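Local coordinates for protein cytochrome P450 reductase (Amycolatopsis methanolica 239, PDB 5OGX) that passes electrons from NADH through its FAD and [2Fe-2S] cluster to a partner cytochrome P450 that O-demethylates guaiacol and other lignin-derived aromatics, at residues 24-34 / 89-100; 38-49 / 68-78. All blocks are in the same frame, centred on the assembly; numbering follows the deposited sequence.

Contact 1 (24-34 / 89-100); sequences EAFLRGGVWMP and STADAGRVTHPL. Unlike the reference sequence in segment 89-100: Ala-91 (reference Ser), Asp-92 (reference Glu). With NA (sodium ion), chain D.
Two torsions bring Trp-32 and Arg-95 together: the indole swings out with CG anti to the backbone N (chi1 -180°), while Arg-95 turns CG back between its N and carbonyl carbon (chi1 68°) and then runs extended to NE. A turn about its last torsion lays the guanidinium over the indole, its plane within 10° of the ring, a cation-pi stack with CZ of Arg-95 3.8 Å from the centroid of the Trp-32 five-membered ring. Arg-95 NH1 also bonds Val-96 O, in the guanidinium plane, which would limit the group's rotation. On the other face of the indole sits the backbone N of Pro-34, and Asp-92 O meets its edge.

Four backbone bonds join the segments. The backbone of Trp-32 is held on both sides, its N-H to Arg-95 O at 2.9 Å and its O from Gly-94 N at 2.8 Å, the latter nearly straight. Thr-97 N to Gly-30 O completes the single Val-31/Val-96 bridge. Leu-27 O accepts from Gly-30 N, in the Schellman motif ending the helix, and from Leu-100 N on the opposite face. Leu-27 CB packs on Leu-100 CB at 3.7 Å. Met-33 SD (2.8 Å) and Pro-34 O (3.0 Å) bind a sodium ion.

The linker runs beside the chain leaving helix 22-28 and reaches the helix end at Leu-100; Phe-26 faces strands 5-9 and 12-16, Leu-27 and Leu-100 touch Leu-194 of strand 187-194, and Trp-32 NE1 bonds Asp-196.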
loop_
_atom_site.group_PDB
_atom_site.type_symbol
_atom_site.label_atom_id
_atom_site.label_comp_id
_atom_site.label_asym_id
_atom_site.label_seq_id
_atom_site.Cartn_x
_atom_site.Cartn_y
_atom_site.Cartn_z
ATOM N N GLU A 24 14.857 6.734 -1.896
ATOM C CA GLU A 24 15.443 5.410 -2.061
ATOM C C GLU A 24 16.760 5.284 -1.313
ATOM O O GLU A 24 17.051 4.226 -0.747
ATOM C CB GLU A 24 15.614 5.090 -3.544
ATOM C CG GLU A 24 14.251 4.894 -4.173
ATOM C CD GLU A 24 14.278 4.086 -5.435
ATOM O OE1 GLU A 24 15.367 3.959 -6.040
ATOM O OE2 GLU A 24 13.192 3.604 -5.824
ATOM N N ALA A 25 17.540 6.362 -1.255
ATOM C CA ALA A 25 18.768 6.329 -0.473
ATOM C C ALA A 25 18.470 6.090 1.007
ATOM O O ALA A 25 19.129 5.267 1.656
ATOM C CB ALA A 25 19.554 7.629 -0.666
ATOM N N PHE A 26 17.473 6.799 1.561
ATOM C CA PHE A 26 17.144 6.617 2.972
ATOM C C PHE A 26 16.606 5.212 3.230
ATOM O O PHE A 26 17.101 4.507 4.112
ATOM C CB PHE A 26 16.133 7.675 3.446
ATOM C CG PHE A 26 16.742 9.055 3.633
ATOM C CD1 PHE A 26 17.831 9.240 4.473
ATOM C CD2 PHE A 26 16.226 10.154 2.965
ATOM C CE1 PHE A 26 18.419 10.501 4.634
ATOM C CE2 PHE A 26 16.801 11.421 3.128
ATOM C CZ PHE A 26 17.894 11.593 3.966
ATOM N N LEU A 27 15.603 4.769 2.462
ATOM C CA LEU A 27 15.029 3.461 2.777
ATOM C C LEU A 27 16.028 2.331 2.545
ATOM O O LEU A 27 16.019 1.334 3.276
ATOM C CB LEU A 27 13.754 3.205 1.967
ATOM C CG LEU A 27 12.578 4.159 2.169
ATOM C CD1 LEU A 27 11.416 3.749 1.247
ATOM C CD2 LEU A 27 12.125 4.206 3.625
ATOM N N ARG A 28 16.873 2.446 1.524
ATOM C CA ARG A 28 17.891 1.415 1.331
ATOM C C ARG A 28 18.868 1.371 2.501
ATOM O O ARG A 28 19.441 0.313 2.793
ATOM C CB ARG A 28 18.632 1.649 0.015
ATOM C CG ARG A 28 17.801 1.278 -1.215
ATOM C CD ARG A 28 18.646 1.325 -2.464
ATOM N NE ARG A 28 17.898 0.938 -3.653
ATOM C CZ ARG A 28 17.814 -0.309 -4.107
ATOM N NH1 ARG A 28 18.424 -1.293 -3.464
ATOM N NH2 ARG A 28 17.122 -0.571 -5.211
ATOM N N GLY A 29 19.053 2.491 3.191
ATOM C CA GLY A 29 19.831 2.525 4.411
ATOM C C GLY A 29 19.076 2.181 5.675
ATOM O O GLY A 29 19.633 2.324 6.770
ATOM N N GLY A 30 17.822 1.736 5.564
ATOM C CA GLY A 30 17.019 1.445 6.736
ATOM C C GLY A 30 16.588 2.665 7.517
ATOM O O GLY A 30 16.274 2.545 8.704
ATOM N N VAL A 31 16.591 3.843 6.886
ATOM C CA VAL A 31 16.251 5.110 7.530
ATOM C C VAL A 31 14.870 5.497 7.025
ATOM O O VAL A 31 14.695 5.739 5.825
ATOM C CB VAL A 31 17.271 6.210 7.202
ATOM C CG1 VAL A 31 16.788 7.553 7.751
ATOM C CG2 VAL A 31 18.654 5.842 7.728
ATOM N N TRP A 32 13.893 5.548 7.926
ATOM C CA TRP A 32 12.509 5.720 7.501
ATOM C C TRP A 32 12.168 7.178 7.234
ATOM O O TRP A 32 12.603 8.088 7.948
ATOM C CB TRP A 32 11.540 5.184 8.551
ATOM C CG TRP A 32 10.114 5.362 8.099
ATOM C CD1 TRP A 32 9.448 4.624 7.155
ATOM C CD2 TRP A 32 9.203 6.362 8.548
ATOM N NE1 TRP A 32 8.157 5.102 7.000
ATOM C CE2 TRP A 32 7.984 6.165 7.857
ATOM C CE3 TRP A 32 9.294 7.405 9.492
ATOM C CZ2 TRP A 32 6.869 6.986 8.054
ATOM C CZ3 TRP A 32 8.183 8.208 9.700
ATOM C CH2 TRP A 32 6.982 7.990 8.988
ATOM N N MET A 33 11.354 7.388 6.215
ATOM C CA MET A 33 10.580 8.612 6.111
ATOM C C MET A 33 9.298 8.277 5.372
ATOM O O MET A 33 9.233 7.259 4.674
ATOM C CB MET A 33 11.359 9.710 5.386
ATOM C CG MET A 33 11.819 9.271 4.015
ATOM S SD MET A 33 12.392 10.698 3.065
ATOM C CE MET A 33 13.365 11.588 4.300
ATOM N N PRO A 34 8.255 9.090 5.527
ATOM C CA PRO A 34 6.945 8.715 4.975
ATOM C C PRO A 34 6.980 8.548 3.468
ATOM O O PRO A 34 7.662 9.281 2.751
ATOM C CB PRO A 34 6.028 9.879 5.373
ATOM C CG PRO A 34 6.750 10.643 6.417
ATOM C CD PRO A 34 8.203 10.316 6.341
ATOM N N SER A 89 11.725 16.062 7.446
ATOM C CA SER A 89 10.508 15.340 7.118
ATOM C C SER A 89 9.580 15.474 8.318
ATOM O O SER A 89 9.519 16.540 8.934
ATOM C CB SER A 89 10.834 13.877 6.774
ATOM O OG SER A 89 9.672 13.104 6.510
ATOM N N THR A 90 8.860 14.416 8.671
ATOM C CA THR A 90 8.038 14.475 9.870
ATOM C C THR A 90 8.885 14.206 11.110
ATOM O O THR A 90 10.039 13.785 11.028
ATOM C CB THR A 90 6.926 13.435 9.803
ATOM O OG1 THR A 90 7.547 12.160 9.674
ATOM C CG2 THR A 90 6.024 13.659 8.604
ATOM N N ALA A 91 8.274 14.418 12.280
ATOM C CA ALA A 91 8.995 14.271 13.544
ATOM C C ALA A 91 9.609 12.884 13.690
ATOM O O ALA A 91 10.715 12.741 14.229
ATOM C CB ALA A 91 8.058 14.552 14.716
ATOM N N ASP A 92 8.902 11.850 13.231
ATOM C CA ASP A 92 9.373 10.481 13.394
ATOM C C ASP A 92 10.354 10.042 12.316
ATOM O O ASP A 92 10.917 8.955 12.432
ATOM C CB ASP A 92 8.190 9.503 13.396
ATOM C CG ASP A 92 7.385 9.571 14.674
ATOM O OD1 ASP A 92 7.819 10.261 15.617
ATOM O OD2 ASP A 92 6.314 8.935 14.732
ATOM N N ALA A 93 10.574 10.844 11.277
ATOM C CA ALA A 93 11.503 10.438 10.233
ATOM C C ALA A 93 12.895 10.244 10.820
ATOM O O ALA A 93 13.307 10.955 11.739
ATOM C CB ALA A 93 11.539 11.483 9.117
ATOM N N GLY A 94 13.616 9.266 10.286
ATOM C CA GLY A 94 14.908 8.882 10.803
ATOM C C GLY A 94 14.923 7.605 11.627
ATOM O O GLY A 94 16.005 7.034 11.831
ATOM N N ARG A 95 13.773 7.166 12.133
ATOM C CA ARG A 95 13.696 5.902 12.855
ATOM C C ARG A 95 14.079 4.740 11.941
ATOM O O ARG A 95 14.072 4.853 10.715
ATOM C CB ARG A 95 12.290 5.674 13.403
ATOM C CG ARG A 95 11.219 5.438 12.335
ATOM C CD ARG A 95 9.963 4.811 12.947
ATOM N NE ARG A 95 8.814 4.764 12.037
ATOM C CZ ARG A 95 8.630 3.842 11.092
ATOM N NH1 ARG A 95 9.535 2.894 10.900
ATOM N NH2 ARG A 95 7.535 3.868 10.324
ATOM N N VAL A 96 14.392 3.599 12.561
ATOM C CA VAL A 96 14.718 2.386 11.811
ATOM C C VAL A 96 13.500 1.879 11.047
ATOM O O VAL A 96 12.368 1.898 11.553
ATOM C CB VAL A 96 15.236 1.309 12.779
ATOM C CG1 VAL A 96 15.597 0.038 12.024
ATOM C CG2 VAL A 96 16.427 1.849 13.550
ATOM N N THR A 97 13.732 1.394 9.827
ATOM C CA THR A 97 12.714 0.646 9.107
ATOM C C THR A 97 13.369 -0.538 8.417
ATOM O O THR A 97 14.596 -0.652 8.359
ATOM C CB THR A 97 11.957 1.519 8.094
ATOM O OG1 THR A 97 10.823 0.794 7.592
ATOM C CG2 THR A 97 12.855 1.934 6.925
ATOM N N HIS A 98 12.529 -1.445 7.930
ATOM C CA HIS A 98 13.013 -2.541 7.103
ATOM C C HIS A 98 13.701 -1.976 5.868
ATOM O O HIS A 98 13.123 -1.127 5.181
ATOM C CB HIS A 98 11.854 -3.442 6.684
ATOM C CG HIS A 98 11.030 -3.924 7.832
ATOM N ND1 HIS A 98 11.550 -4.719 8.829
ATOM C CD2 HIS A 98 9.729 -3.721 8.148
ATOM C CE1 HIS A 98 10.603 -4.989 9.713
ATOM N NE2 HIS A 98 9.489 -4.391 9.323
ATOM N N PRO A 99 14.904 -2.425 5.539
ATOM C CA PRO A 99 15.616 -1.838 4.399
ATOM C C PRO A 99 14.932 -2.156 3.077
ATOM O O PRO A 99 14.507 -3.286 2.824
ATOM C CB PRO A 99 16.999 -2.492 4.472
ATOM C CG PRO A 99 16.721 -3.837 5.128
ATOM C CD PRO A 99 15.617 -3.566 6.132
ATOM N N LEU A 100 14.840 -1.142 2.231
ATOM C CA LEU A 100 14.441 -1.349 0.846
ATOM C C LEU A 100 15.543 -2.111 0.124
ATOM O O LEU A 100 16.711 -1.724 0.198
ATOM C CB LEU A 100 14.204 0.001 0.169
ATOM C CG LEU A 100 13.902 0.031 -1.328
ATOM C CD1 LEU A 100 12.591 -0.703 -1.594
ATOM C CD2 LEU A 100 13.806 1.481 -1.804
HETATM NA NA NA D . 9.683 11.447 2.959
HETATM O O HOH W 1 19.115 -2.022 1.276
#

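Contact 2 (38-49 / 68-78); sequences NQGTCGTCKLQV and ERASGLALACQ. Unlike the reference sequence in segment 68-78: Ser-71 (reference Ala). With FES (Fe2/s2 (inorganic) cluster), chain C.
A thiolate sulfur serving two partners marks this contact: Cys-45 SG binds one iron of the [2Fe-2S] cluster at 2.4 Å and also accepts the backbone N-H of Cys-77 at 3.4 Å (164°). Cys-77 SG, on the same iron, accepts from Gln-78 NE2 in the amide plane; such N-H donors would be expected to stabilise negative charge on the sulfurs. Cys-42 holds the other iron together with Cys-37, completing the four-cysteine site of a plant-type ferredoxin domain.

Beyond the cluster the segments pair as antiparallel strands, Leu-47 and Ala-74 bonded both ways. Leu-47 CD1 rests on Ala-76 CB at 3.6 Å. Bent at chi3 (-84°), Lys-46 brings NZ to the syn side of Glu-68 OE1, a 2.7 Å salt bridge, while its CD passes Leu-73 CD1; NZ also hydrogen-bonds Thr-63 O. A methionine in place of Lys-46 would probably leave the Glu-68 carboxylate without its cationic mate and Thr-63 O without the NZ donor.

Strand 73-75 is the outermost on this side of the five-stranded sheet; strand 46-51 lies between it and strand 85-88, where Leu-47 touches Val-87, and Leu-23 of helix 22-28 packs against Ala-76 and Cys-77.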
loop_
_atom_site.group_PDB
_atom_site.type_symbol
_atom_site.label_atom_id
_atom_site.label_comp_id
_atom_site.label_asym_id
_atom_site.label_seq_id
_atom_site.Cartn_x
_atom_site.Cartn_y
_atom_site.Cartn_z
ATOM N N ASN A 38 5.963 6.258 -4.171
ATOM C CA ASN A 38 7.268 6.329 -4.852
ATOM C C ASN A 38 7.126 6.765 -6.309
ATOM O O ASN A 38 7.952 6.422 -7.156
ATOM C CB ASN A 38 8.028 4.997 -4.764
ATOM C CG ASN A 38 9.534 5.165 -4.974
ATOM O OD1 ASN A 38 10.107 6.221 -4.667
ATOM N ND2 ASN A 38 10.175 4.139 -5.537
ATOM N N GLN A 39 6.088 7.546 -6.614
ATOM C CA GLN A 39 5.886 7.996 -7.985
ATOM C C GLN A 39 5.402 9.437 -8.072
ATOM O O GLN A 39 4.978 9.866 -9.156
ATOM C CB GLN A 39 4.894 7.054 -8.721
ATOM C CG GLN A 39 3.453 7.204 -8.243
ATOM C CD GLN A 39 2.467 6.352 -9.033
ATOM O OE1 GLN A 39 2.859 5.436 -9.761
ATOM N NE2 GLN A 39 1.178 6.654 -8.890
ATOM N N GLY A 40 5.441 10.198 -6.973
ATOM C CA GLY A 40 5.128 11.613 -7.007
ATOM C C GLY A 40 3.660 11.975 -6.910
ATOM O O GLY A 40 3.320 13.154 -7.077
ATOM N N THR A 41 2.779 11.017 -6.639
ATOM C CA THR A 41 1.349 11.316 -6.648
ATOM C C THR A 41 0.734 11.440 -5.262
ATOM O O THR A 41 -0.259 12.163 -5.112
ATOM C CB THR A 41 0.567 10.254 -7.440
ATOM O OG1 THR A 41 0.890 8.947 -6.954
ATOM C CG2 THR A 41 0.887 10.346 -8.929
ATOM N N CYS A 42 1.273 10.768 -4.245
ATOM C CA CYS A 42 0.575 10.774 -2.959
ATOM C C CYS A 42 0.925 12.000 -2.124
ATOM O O CYS A 42 0.129 12.411 -1.265
ATOM C CB CYS A 42 0.874 9.496 -2.176
ATOM S SG CYS A 42 2.494 9.448 -1.351
ATOM N N GLY A 43 2.094 12.586 -2.356
ATOM C CA GLY A 43 2.533 13.771 -1.637
ATOM C C GLY A 43 3.012 13.554 -0.214
ATOM O O GLY A 43 3.426 14.530 0.431
ATOM N N THR A 44 2.987 12.318 0.302
ATOM C CA THR A 44 3.329 12.104 1.708
ATOM C C THR A 44 4.825 12.165 1.987
ATOM O O THR A 44 5.210 12.295 3.158
ATOM C CB THR A 44 2.772 10.762 2.219
ATOM O OG1 THR A 44 3.432 9.672 1.562
ATOM C CG2 THR A 44 1.279 10.666 1.951
ATOM N N CYS A 45 5.683 12.106 0.960
ATOM C CA CYS A 45 7.122 12.185 1.183
ATOM C C CYS A 45 7.653 13.613 1.111
ATOM O O CYS A 45 8.864 13.805 0.990
ATOM C CB CYS A 45 7.867 11.320 0.175
ATOM S SG CYS A 45 7.818 12.063 -1.473
ATOM N N LYS A 46 6.775 14.609 1.177
ATOM C CA LYS A 46 7.209 15.994 1.067
ATOM C C LYS A 46 8.201 16.325 2.182
ATOM O O LYS A 46 8.049 15.886 3.330
ATOM C CB LYS A 46 5.993 16.917 1.134
ATOM C CG LYS A 46 6.237 18.320 0.594
ATOM C CD LYS A 46 4.924 19.057 0.393
ATOM C CE LYS A 46 4.289 18.711 -0.942
ATOM N NZ LYS A 46 2.949 19.358 -1.101
ATOM N N LEU A 47 9.219 17.095 1.828
ATOM C CA LEU A 47 10.346 17.416 2.690
ATOM C C LEU A 47 10.605 18.908 2.605
ATOM O O LEU A 47 10.308 19.533 1.586
ATOM C CB LEU A 47 11.640 16.723 2.235
ATOM C CG LEU A 47 11.818 15.221 2.108
ATOM C CD1 LEU A 47 13.121 14.935 1.424
ATOM C CD2 LEU A 47 11.819 14.651 3.494
ATOM N N GLN A 48 11.190 19.472 3.660
ATOM C CA GLN A 48 11.824 20.782 3.561
ATOM C C GLN A 48 13.317 20.584 3.360
ATOM O O GLN A 48 13.963 19.866 4.131
ATOM C CB GLN A 48 11.579 21.657 4.799
ATOM C CG GLN A 48 12.312 23.014 4.699
ATOM C CD GLN A 48 12.359 23.796 6.012
ATOM O OE1 GLN A 48 12.021 23.280 7.074
ATOM N NE2 GLN A 48 12.795 25.053 5.935
ATOM N N VAL A 49 13.867 21.209 2.322
ATOM C CA VAL A 49 15.309 21.201 2.123
ATOM C C VAL A 49 15.893 22.283 3.024
ATOM O O VAL A 49 15.629 23.469 2.824
ATOM C CB VAL A 49 15.678 21.440 0.655
ATOM C CG1 VAL A 49 17.183 21.526 0.508
ATOM C CG2 VAL A 49 15.116 20.310 -0.205
ATOM N N GLU A 68 5.769 26.009 -3.713
ATOM C CA GLU A 68 6.417 25.150 -2.726
ATOM C C GLU A 68 7.888 24.928 -3.054
ATOM O O GLU A 68 8.731 24.889 -2.152
ATOM C CB GLU A 68 5.685 23.810 -2.633
ATOM C CG GLU A 68 4.305 23.881 -2.002
ATOM C CD GLU A 68 3.594 22.536 -1.993
ATOM O OE1 GLU A 68 3.221 22.060 -0.900
ATOM O OE2 GLU A 68 3.411 21.952 -3.084
ATOM N N ARG A 69 8.219 24.760 -4.338
ATOM C CA ARG A 69 9.621 24.616 -4.717
ATOM C C ARG A 69 10.410 25.869 -4.373
ATOM O O ARG A 69 11.548 25.786 -3.897
ATOM C CB ARG A 69 9.743 24.316 -6.209
ATOM C CG ARG A 69 9.088 23.014 -6.604
ATOM C CD ARG A 69 8.849 22.924 -8.096
ATOM N NE ARG A 69 7.813 21.934 -8.364
ATOM C CZ ARG A 69 7.958 20.896 -9.180
ATOM N NH1 ARG A 69 9.096 20.708 -9.831
ATOM N NH2 ARG A 69 6.954 20.049 -9.342
ATOM N N ALA A 70 9.816 27.040 -4.606
ATOM C CA ALA A 70 10.507 28.291 -4.319
ATOM C C ALA A 70 10.733 28.476 -2.826
ATOM O O ALA A 70 11.704 29.129 -2.424
ATOM C CB ALA A 70 9.713 29.465 -4.885
ATOM N N SER A 71 9.853 27.922 -1.996
ATOM C CA SER A 71 10.034 27.974 -0.554
ATOM C C SER A 71 10.942 26.865 -0.038
ATOM O O SER A 71 11.181 26.795 1.173
ATOM C CB SER A 71 8.675 27.912 0.151
ATOM O OG SER A 71 8.179 26.588 0.197
ATOM N N GLY A 72 11.449 26.008 -0.917
ATOM C CA GLY A 72 12.417 25.001 -0.542
ATOM C C GLY A 72 11.859 23.624 -0.229
ATOM O O GLY A 72 12.569 22.814 0.377
ATOM N N LEU A 73 10.620 23.339 -0.601
ATOM C CA LEU A 73 10.076 22.002 -0.402
ATOM C C LEU A 73 10.425 21.115 -1.592
ATOM O O LEU A 73 10.752 21.592 -2.681
ATOM C CB LEU A 73 8.560 22.045 -0.207
ATOM C CG LEU A 73 8.038 22.957 0.904
ATOM C CD1 LEU A 73 6.560 22.688 1.135
ATOM C CD2 LEU A 73 8.836 22.772 2.191
ATOM N N ALA A 74 10.342 19.804 -1.368
ATOM C CA ALA A 74 10.638 18.812 -2.395
ATOM C C ALA A 74 9.869 17.539 -2.074
ATOM O O ALA A 74 9.332 17.377 -0.979
ATOM C CB ALA A 74 12.143 18.519 -2.474
ATOM N N LEU A 75 9.807 16.644 -3.052
ATOM C CA LEU A 75 9.302 15.291 -2.838
ATOM C C LEU A 75 10.495 14.348 -2.770
ATOM O O LEU A 75 11.266 14.246 -3.734
ATOM C CB LEU A 75 8.359 14.861 -3.962
ATOM C CG LEU A 75 7.116 15.705 -4.209
ATOM C CD1 LEU A 75 6.303 15.085 -5.345
ATOM C CD2 LEU A 75 6.300 15.794 -2.914
ATOM N N ALA A 76 10.641 13.655 -1.638
ATOM C CA ALA A 76 11.768 12.737 -1.478
ATOM C C ALA A 76 11.837 11.700 -2.598
ATOM O O ALA A 76 12.933 11.289 -2.993
ATOM C CB ALA A 76 11.691 12.035 -0.123
ATOM N N CYS A 77 10.693 11.234 -3.097
ATOM C CA CYS A 77 10.757 10.196 -4.127
ATOM C C CYS A 77 11.071 10.745 -5.508
ATOM O O CYS A 77 11.319 9.956 -6.428
ATOM C CB CYS A 77 9.443 9.408 -4.203
ATOM S SG CYS A 77 8.077 10.413 -4.815
ATOM N N GLN A 78 11.086 12.070 -5.684
ATOM C CA GLN A 78 11.442 12.647 -6.968
ATOM C C GLN A 78 12.751 13.416 -6.923
ATOM O O GLN A 78 13.384 13.593 -7.966
ATOM C CB GLN A 78 10.318 13.581 -7.445
ATOM C CG GLN A 78 8.988 12.873 -7.497
ATOM C CD GLN A 78 8.994 11.814 -8.572
ATOM O OE1 GLN A 78 9.400 12.083 -9.709
ATOM N NE2 GLN A 78 8.581 10.607 -8.226
HETATM FE FE1 FES C . 4.264 9.444 -2.880
HETATM FE FE2 FES C . 6.609 10.599 -2.915
HETATM S S1 FES C . 4.757 11.465 -3.630
HETATM S S2 FES C . 6.115 8.669 -1.981
HETATM O O HOH W 2 12.286 7.276 -5.865
#

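Contacts 1 and 2 have centres 15 Å apart and meet along helix 22-28, the chain leaving it and the start of the linker, where Ser-89 CB lies 3.5 Å from Leu-47 CD2. Glu-24 OE2 of contact 1 lies 3.1 Å from Asn-38 ND2 of contact 2, a probable hydrogen bond, and Pro-34 O approaches Cys-45 CB at 3.3 Å. The side chain of Cys-45 is about 3 Å from the bound sodium ion, and that of Pro-34 about 7 Å from the cluster. Contact 2 holds the cluster itself, with the side chain of Gln-39 about 4 Å from FAD; contact 1 instead involves the linker that leads to strand 101-114, the side chain of Leu-27 lying about 12 Å from FAD.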